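Local atomic coordinates of Es1 family protein (Ehrlichia chaffeensis, PDB entry 3L3B), a protein that belongs to the DJ-1/PfpI family, carries an amidotransferase-like domain and is probably connected with isoprenoid biosynthesis, its precise activity being unsettled. Residues 136-149 with 162-174. Numbering follows the deposited sequence.
Sequences ILPEFKNAVREFYN and AVVVALLKDIAKV
Leu167 packs as a knob into the hole formed by Phe140, Lys141, Val144 and Arg145 of helix 138-149. Its CG stands between its own backbone N and carbonyl carbon (chi1 77°); CD1 packs on Val144 CG1 at 3.7 Å, while CD2 reaches both Val144 and Phe140, coming 3.5 Å from Phe140 CE2. Val163 CG1 reaches the edge of the same ring, near its plane, 3.6 Å from Phe140 CE2, and Ile136 CD1, from the residues leading into the helix, packs against Val163 CG1 at 3.9 Å. The backbone of Leu167 is gripped as well. Arg145 turns its guanidinium side-on, so that NE and NH1 both donate to Leu167 O, each at 2.8 Å, arriving from opposite faces of the carbonyl plane. A bend at chi2 (-87°) brings the group there, and Lys141 CE and Ile171 CD1 cover its opposite faces, each displaced toward the rim. The axes of 138-149 and 162-168 cross at 82°, two helices of the DJ-1/PfpI alpha/beta sandwich joined through strand 154-157; Val144 and Val164 continue the packing onto that central sheet. Farther along, Leu168 CD1 lies over one face of the Tyr148 ring, while Ile171 CD1 approaches Tyr148 CD2 at 3.8 Å. Ala172 CB abuts Tyr148 OH at 3.4 Å, and that hydroxyl hydrogen-bonds with Asn207 OD1, outside the two segments. In the outer shell, a water accepts from Lys141 NZ and Arg145 NH1 and donates to Asp170 OD2, bridging charges that do not touch directly; the carboxylate probably steadies both cations through it.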
ATOM      1  N   ILE B 136      22.450   8.653  12.710  1.00 27.82           N
ATOM      2  CA  ILE B 136      21.084   8.786  12.190  1.00 25.75           C
ATOM      3  C   ILE B 136      21.115   9.922  11.170  1.00 24.28           C
ATOM      4  O   ILE B 136      21.685  11.001  11.418  1.00 21.57           O
ATOM      5  CB  ILE B 136      20.034   9.130  13.300  1.00 25.65           C
ATOM      6  CG1 ILE B 136      20.127   8.186  14.513  1.00 26.05           C
ATOM      7  CG2 ILE B 136      18.636   9.140  12.720  1.00 24.95           C
ATOM      8  CD1 ILE B 136      19.267   6.980  14.490  1.00 28.60           C
ATOM      9  N   LEU B 137      20.531   9.666  10.007  1.00 21.37           N
ATOM     10  CA  LEU B 137      20.490  10.645   8.933  1.00 20.59           C
ATOM     11  C   LEU B 137      20.056  11.987   9.490  1.00 20.50           C
ATOM     12  O   LEU B 137      18.962  12.075  10.046  1.00 18.90           O
ATOM     13  CB  LEU B 137      19.482  10.183   7.852  1.00 19.80           C
ATOM     14  CG  LEU B 137      19.256  11.131   6.663  1.00 19.77           C
ATOM     15  CD1 LEU B 137      20.541  11.328   5.823  1.00 19.50           C
ATOM     16  CD2 LEU B 137      18.102  10.583   5.810  1.00 15.20           C
ATOM     17  N   PRO B 138      20.904  13.030   9.376  1.00 21.50           N
ATOM     18  CA  PRO B 138      20.607  14.272  10.087  1.00 21.72           C
ATOM     19  C   PRO B 138      19.250  14.915   9.820  1.00 21.35           C
ATOM     20  O   PRO B 138      18.582  15.332  10.768  1.00 19.96           O
ATOM     21  CB  PRO B 138      21.749  15.211   9.637  1.00 22.78           C
ATOM     22  CG  PRO B 138      22.902  14.284   9.453  1.00 22.26           C
ATOM     23  CD  PRO B 138      22.290  13.040   8.856  1.00 22.06           C
ATOM     24  N   GLU B 139      18.857  14.998   8.546  1.00 20.35           N
ATOM     25  CA  GLU B 139      17.598  15.623   8.163  1.00 19.65           C
ATOM     26  C   GLU B 139      16.416  14.907   8.863  1.00 18.83           C
ATOM     27  O   GLU B 139      15.452  15.571   9.211  1.00 20.13           O
ATOM     28  CB  GLU B 139      17.431  15.598   6.627  1.00 20.60           C
ATOM     29  N   PHE B 140      16.519  13.585   9.080  1.00 16.65           N
ATOM     30  CA  PHE B 140      15.503  12.751   9.766  1.00 15.59           C
ATOM     31  C   PHE B 140      15.537  12.951  11.301  1.00 14.45           C
ATOM     32  O   PHE B 140      14.507  13.181  11.905  1.00 12.56           O
ATOM     33  CB  PHE B 140      15.739  11.265   9.492  1.00 14.88           C
ATOM     34  CG  PHE B 140      14.789  10.323  10.234  1.00 15.20           C
ATOM     35  CD1 PHE B 140      13.443  10.266   9.907  1.00 13.10           C
ATOM     36  CD2 PHE B 140      15.248   9.468  11.212  1.00 15.61           C
ATOM     37  CE1 PHE B 140      12.559   9.417  10.589  1.00 13.04           C
ATOM     38  CE2 PHE B 140      14.371   8.598  11.884  1.00 16.32           C
ATOM     39  CZ  PHE B 140      13.032   8.561  11.556  1.00 13.72           C
ATOM     40  N   LYS B 141      16.724  12.832  11.893  1.00 14.17           N
ATOM     41  CA  LYS B 141      16.899  13.086  13.331  1.00 14.39           C
ATOM     42  C   LYS B 141      16.344  14.453  13.665  1.00 14.80           C
ATOM     43  O   LYS B 141      15.625  14.593  14.651  1.00 15.69           O
ATOM     44  CB  LYS B 141      18.373  13.008  13.732  1.00 14.94           C
ATOM     45  CG  LYS B 141      18.651  13.206  15.207  1.00 13.38           C
ATOM     46  CD  LYS B 141      20.107  12.911  15.545  1.00 12.84           C
ATOM     47  CE  LYS B 141      20.279  12.869  17.073  1.00 15.46           C
ATOM     48  NZ  LYS B 141      21.661  12.703  17.547  1.00 11.80           N
ATOM     49  N   ASN B 142      16.710  15.468  12.875  1.00 14.88           N
ATOM     50  CA  ASN B 142      16.310  16.852  13.177  1.00 15.70           C
ATOM     51  C   ASN B 142      14.813  17.044  13.100  1.00 15.14           C
ATOM     52  O   ASN B 142      14.227  17.725  13.922  1.00 14.83           O
ATOM     53  CB  ASN B 142      16.972  17.866  12.241  1.00 17.09           C
ATOM     54  CG  ASN B 142      18.410  18.141  12.603  1.00 18.52           C
ATOM     55  OD1 ASN B 142      18.908  17.665  13.624  1.00 22.42           O
ATOM     56  ND2 ASN B 142      19.102  18.895  11.742  1.00 23.05           N
ATOM     57  N   ALA B 143      14.210  16.425  12.102  1.00 14.93           N
ATOM     58  CA  ALA B 143      12.769  16.457  11.937  1.00 15.16           C
ATOM     59  C   ALA B 143      12.042  15.832  13.117  1.00 14.03           C
ATOM     60  O   ALA B 143      11.137  16.448  13.661  1.00 14.94           O
ATOM     61  CB  ALA B 143      12.356  15.755  10.643  1.00 13.94           C
ATOM     62  N   VAL B 144      12.437  14.626  13.504  1.00 13.83           N
ATOM     63  CA  VAL B 144      11.804  13.950  14.622  1.00 13.02           C
ATOM     64  C   VAL B 144      12.086  14.705  15.939  1.00 13.00           C
ATOM     65  O   VAL B 144      11.182  14.866  16.712  1.00 11.51           O
ATOM     66  CB  VAL B 144      12.220  12.478  14.763  1.00 13.99           C
ATOM     67  CG1 VAL B 144      11.518  11.856  15.921  1.00 12.06           C
ATOM     68  CG2 VAL B 144      11.900  11.625  13.453  1.00 12.90           C
ATOM     69  N   ARG B 145      13.321  15.185  16.166  1.00 13.25           N
ATOM     70  CA  ARG B 145      13.609  16.021  17.340  1.00 13.87           C
ATOM     71  C   ARG B 145      12.757  17.305  17.354  1.00 13.59           C
ATOM     72  O   ARG B 145      12.379  17.772  18.427  1.00 13.06           O
ATOM     73  CB  ARG B 145      15.104  16.394  17.407  1.00 14.73           C
ATOM     74  CG  ARG B 145      16.046  15.200  17.638  1.00 16.39           C
ATOM     75  CD  ARG B 145      16.180  14.958  19.112  1.00 21.26           C
ATOM     76  NE  ARG B 145      17.235  14.025  19.505  1.00 21.54           N
ATOM     77  CZ  ARG B 145      18.377  14.354  20.089  1.00 20.52           C
ATOM     78  NH1 ARG B 145      19.221  13.384  20.452  1.00 19.86           N
ATOM     79  NH2 ARG B 145      18.680  15.632  20.327  1.00 22.28           N
ATOM     80  N   GLU B 146      12.460  17.892  16.180  1.00 13.09           N
ATOM     81  CA  GLU B 146      11.635  19.099  16.164  1.00 12.31           C
ATOM     82  C   GLU B 146      10.224  18.799  16.629  1.00 11.03           C
ATOM     83  O   GLU B 146       9.644  19.563  17.391  1.00  9.55           O
ATOM     84  CB  GLU B 146      11.614  19.799  14.803  1.00 13.04           C
ATOM     85  CG  GLU B 146      12.810  20.684  14.554  1.00 17.29           C
ATOM     86  CD  GLU B 146      12.645  21.530  13.314  1.00 20.64           C
ATOM     87  OE1 GLU B 146      12.013  22.596  13.407  1.00 21.07           O
ATOM     88  OE2 GLU B 146      13.129  21.116  12.240  1.00 25.34           O
ATOM     89  N   PHE B 147       9.680  17.676  16.188  1.00 10.90           N
ATOM     90  CA  PHE B 147       8.358  17.234  16.662  1.00 10.45           C
ATOM     91  C   PHE B 147       8.452  16.955  18.165  1.00  9.91           C
ATOM     92  O   PHE B 147       7.607  17.412  18.931  1.00 10.05           O
ATOM     93  CB  PHE B 147       7.873  15.986  15.936  1.00 10.29           C
ATOM     94  CG  PHE B 147       7.125  16.282  14.646  1.00 10.63           C
ATOM     95  CD1 PHE B 147       5.766  16.615  14.678  1.00 10.83           C
ATOM     96  CD2 PHE B 147       7.784  16.309  13.454  1.00  9.95           C
ATOM     97  CE1 PHE B 147       5.067  16.921  13.509  1.00 13.91           C
ATOM     98  CE2 PHE B 147       7.100  16.622  12.287  1.00 12.23           C
ATOM     99  CZ  PHE B 147       5.728  16.918  12.329  1.00 10.81           C
ATOM    100  N   TYR B 148       9.479  16.239  18.584  1.00  9.50           N
ATOM    101  CA  TYR B 148       9.612  15.899  20.019  1.00 10.48           C
ATOM    102  C   TYR B 148       9.783  17.135  20.867  1.00 10.91           C
ATOM    103  O   TYR B 148       9.112  17.299  21.908  1.00  9.59           O
ATOM    104  CB  TYR B 148      10.770  14.938  20.269  1.00 11.05           C
ATOM    105  CG  TYR B 148      10.907  14.600  21.719  1.00 10.11           C
ATOM    106  CD1 TYR B 148      10.024  13.730  22.325  1.00  9.72           C
ATOM    107  CD2 TYR B 148      11.896  15.193  22.497  1.00  9.27           C
ATOM    108  CE1 TYR B 148      10.132  13.448  23.677  1.00  9.79           C
ATOM    109  CE2 TYR B 148      12.019  14.910  23.866  1.00 10.13           C
ATOM    110  CZ  TYR B 148      11.132  14.030  24.430  1.00  9.88           C
ATOM    111  OH  TYR B 148      11.203  13.767  25.775  1.00  9.90           O
ATOM    112  N   ASN B 149      10.651  18.045  20.443  1.00 11.91           N
ATOM    113  CA  ASN B 149      10.847  19.264  21.259  1.00 12.11           C
ATOM    114  C   ASN B 149       9.626  20.208  21.260  1.00 12.27           C
ATOM    115  O   ASN B 149       9.448  20.946  22.188  1.00 10.25           O
ATOM    116  CB  ASN B 149      12.123  19.997  20.839  1.00 13.49           C
ATOM    117  CG  ASN B 149      13.379  19.227  21.216  1.00 14.81           C
ATOM    118  OD1 ASN B 149      14.340  19.187  20.449  1.00 19.02           O
ATOM    119  ND2 ASN B 149      13.359  18.574  22.387  1.00 15.03           N
ATOM    120  N   ALA B 162      12.471   1.585  17.357  1.00  9.24           N
ATOM    121  CA  ALA B 162      13.877   1.414  17.723  1.00  9.53           C
ATOM    122  C   ALA B 162      14.688   2.599  17.254  1.00 10.23           C
ATOM    123  O   ALA B 162      15.536   3.132  17.997  1.00 10.82           O
ATOM    124  CB  ALA B 162      14.461   0.058  17.114  1.00 10.79           C
ATOM    125  N   VAL B 163      14.418   3.048  16.035  1.00  9.99           N
ATOM    126  CA  VAL B 163      15.096   4.199  15.501  1.00 10.38           C
ATOM    127  C   VAL B 163      14.756   5.489  16.268  1.00 10.90           C
ATOM    128  O   VAL B 163      15.651   6.324  16.491  1.00  9.85           O
ATOM    129  CB  VAL B 163      14.825   4.417  14.034  1.00 11.50           C
ATOM    130  CG1 VAL B 163      15.702   5.615  13.496  1.00 11.52           C
ATOM    131  CG2 VAL B 163      15.104   3.107  13.244  1.00 11.22           C
ATOM    132  N   VAL B 164      13.485   5.617  16.674  1.00  9.96           N
ATOM    133  CA  VAL B 164      13.041   6.757  17.462  1.00  9.89           C
ATOM    134  C   VAL B 164      13.727   6.757  18.824  1.00  8.79           C
ATOM    135  O   VAL B 164      14.185   7.801  19.271  1.00  9.30           O
ATOM    136  CB  VAL B 164      11.501   6.810  17.623  1.00  9.57           C
ATOM    137  CG1 VAL B 164      11.096   7.945  18.642  1.00  8.63           C
ATOM    138  CG2 VAL B 164      10.814   6.993  16.272  1.00 11.80           C
ATOM    139  N   VAL B 165      13.786   5.595  19.476  1.00  7.61           N
ATOM    140  CA  VAL B 165      14.465   5.480  20.769  1.00  8.40           C
ATOM    141  C   VAL B 165      15.895   5.982  20.633  1.00  8.95           C
ATOM    142  O   VAL B 165      16.325   6.836  21.408  1.00  8.08           O
ATOM    143  CB  VAL B 165      14.365   4.041  21.364  1.00  8.01           C
ATOM    144  CG1 VAL B 165      15.309   3.815  22.489  1.00  7.78           C
ATOM    145  CG2 VAL B 165      12.887   3.755  21.769  1.00  8.55           C
ATOM    146  N   ALA B 166      16.583   5.506  19.597  1.00  7.95           N
ATOM    147  CA  ALA B 166      17.996   5.819  19.389  1.00  8.50           C
ATOM    148  C   ALA B 166      18.216   7.322  19.146  1.00  7.53           C
ATOM    149  O   ALA B 166      19.065   7.961  19.753  1.00  8.36           O
ATOM    150  CB  ALA B 166      18.551   4.983  18.191  1.00  6.82           C
ATOM    151  N   LEU B 167      17.422   7.905  18.273  1.00  7.34           N
ATOM    152  CA  LEU B 167      17.605   9.287  17.966  1.00  7.46           C
ATOM    153  C   LEU B 167      17.238  10.208  19.157  1.00  7.26           C
ATOM    154  O   LEU B 167      17.739  11.325  19.206  1.00  7.10           O
ATOM    155  CB  LEU B 167      16.870   9.676  16.678  1.00  8.70           C
ATOM    156  CG  LEU B 167      15.355   9.889  16.657  1.00  9.97           C
ATOM    157  CD1 LEU B 167      14.973  11.328  17.071  1.00 11.29           C
ATOM    158  CD2 LEU B 167      14.709   9.585  15.247  1.00  9.85           C
ATOM    159  N   LEU B 168      16.375   9.756  20.069  1.00  5.80           N
ATOM    160  CA  LEU B 168      16.029  10.540  21.286  1.00  8.10           C
ATOM    161  C   LEU B 168      16.906  10.257  22.549  1.00  8.27           C
ATOM    162  O   LEU B 168      16.799  10.954  23.564  1.00  7.80           O
ATOM    163  CB  LEU B 168      14.564  10.363  21.608  1.00  7.31           C
ATOM    164  CG  LEU B 168      13.578  10.965  20.612  1.00  7.22           C
ATOM    165  CD1 LEU B 168      12.131  10.558  20.955  1.00  5.72           C
ATOM    166  CD2 LEU B 168      13.754  12.514  20.476  1.00  8.25           C
ATOM    167  N   LYS B 169      17.767   9.256  22.480  1.00  9.52           N
ATOM    168  CA  LYS B 169      18.384   8.681  23.681  1.00 11.26           C
ATOM    169  C   LYS B 169      19.231   9.634  24.514  1.00 11.15           C
ATOM    170  O   LYS B 169      19.382   9.419  25.707  1.00  9.73           O
ATOM    171  CB  LYS B 169      19.239   7.467  23.315  1.00 12.41           C
ATOM    172  CG  LYS B 169      20.610   7.820  22.798  1.00 17.55           C
ATOM    173  CD  LYS B 169      21.228   6.639  22.044  1.00 24.79           C
ATOM    174  CE  LYS B 169      22.287   5.900  22.869  1.00 26.90           C
ATOM    175  NZ  LYS B 169      23.170   5.136  21.892  1.00 27.68           N
ATOM    176  N   ASP B 170      19.796  10.657  23.884  1.00 11.15           N
ATOM    177  CA  ASP B 170      20.594  11.633  24.623  1.00 12.85           C
ATOM    178  C   ASP B 170      19.758  12.626  25.400  1.00 11.55           C
ATOM    179  O   ASP B 170      20.254  13.232  26.297  1.00 10.94           O
ATOM    180  CB  ASP B 170      21.528  12.396  23.694  1.00 13.93           C
ATOM    181  CG  ASP B 170      22.513  11.472  22.985  1.00 17.90           C
ATOM    182  OD1 ASP B 170      23.090  10.548  23.651  1.00 21.49           O
ATOM    183  OD2 ASP B 170      22.700  11.681  21.772  1.00 22.18           O
ATOM    184  N   ILE B 171      18.492  12.782  25.048  1.00 10.86           N
ATOM    185  CA  ILE B 171      17.627  13.728  25.728  1.00 11.48           C
ATOM    186  C   ILE B 171      16.402  13.083  26.395  1.00 10.48           C
ATOM    187  O   ILE B 171      15.726  13.737  27.165  1.00  8.13           O
ATOM    188  CB  ILE B 171      17.175  14.878  24.764  1.00 12.10           C
ATOM    189  CG1 ILE B 171      16.310  14.338  23.628  1.00 11.88           C
ATOM    190  CG2 ILE B 171      18.427  15.685  24.245  1.00 14.91           C
ATOM    191  CD1 ILE B 171      15.661  15.428  22.736  1.00 14.96           C
ATOM    192  N   ALA B 172      16.125  11.799  26.111  1.00  9.22           N
ATOM    193  CA  ALA B 172      15.001  11.124  26.717  1.00  9.41           C
ATOM    194  C   ALA B 172      15.173   9.590  26.724  1.00  9.05           C
ATOM    195  O   ALA B 172      15.820   9.020  25.829  1.00 12.03           O
ATOM    196  CB  ALA B 172      13.723  11.497  25.922  1.00  6.82           C
ATOM    197  N   LYS B 173      14.527   8.924  27.670  1.00  8.25           N
ATOM    198  CA  LYS B 173      14.503   7.460  27.721  1.00  8.16           C
ATOM    199  C   LYS B 173      13.050   7.066  27.438  1.00  9.34           C
ATOM    200  O   LYS B 173      12.226   7.195  28.332  1.00 10.83           O
ATOM    201  CB  LYS B 173      14.930   6.999  29.121  1.00  7.74           C
ATOM    202  CG  LYS B 173      14.674   5.515  29.451  1.00  7.29           C
ATOM    203  CD  LYS B 173      15.356   5.003  30.701  1.00  8.96           C
ATOM    204  CE  LYS B 173      16.841   4.837  30.551  1.00 11.22           C
ATOM    205  NZ  LYS B 173      17.346   3.893  31.634  1.00 12.07           N
ATOM    206  N   VAL B 174      12.693   6.728  26.197  1.00  9.23           N
ATOM    207  CA  VAL B 174      11.278   6.596  25.863  1.00  8.78           C
ATOM    208  C   VAL B 174      10.857   5.141  25.827  1.00  9.30           C
ATOM    209  O   VAL B 174      11.670   4.246  25.650  1.00  9.78           O
ATOM    210  CB  VAL B 174      10.848   7.319  24.563  1.00  9.59           C
ATOM    211  CG1 VAL B 174      11.406   8.749  24.462  1.00  8.93           C
ATOM    212  CG2 VAL B 174      11.198   6.485  23.346  1.00  8.99           C
TER
HETATM  213  O   HOH W   1      22.175  13.763  20.211  1.00 22.31           O
HETATM  214  O   HOH W   2      13.602  14.908  27.818  1.00 10.42           O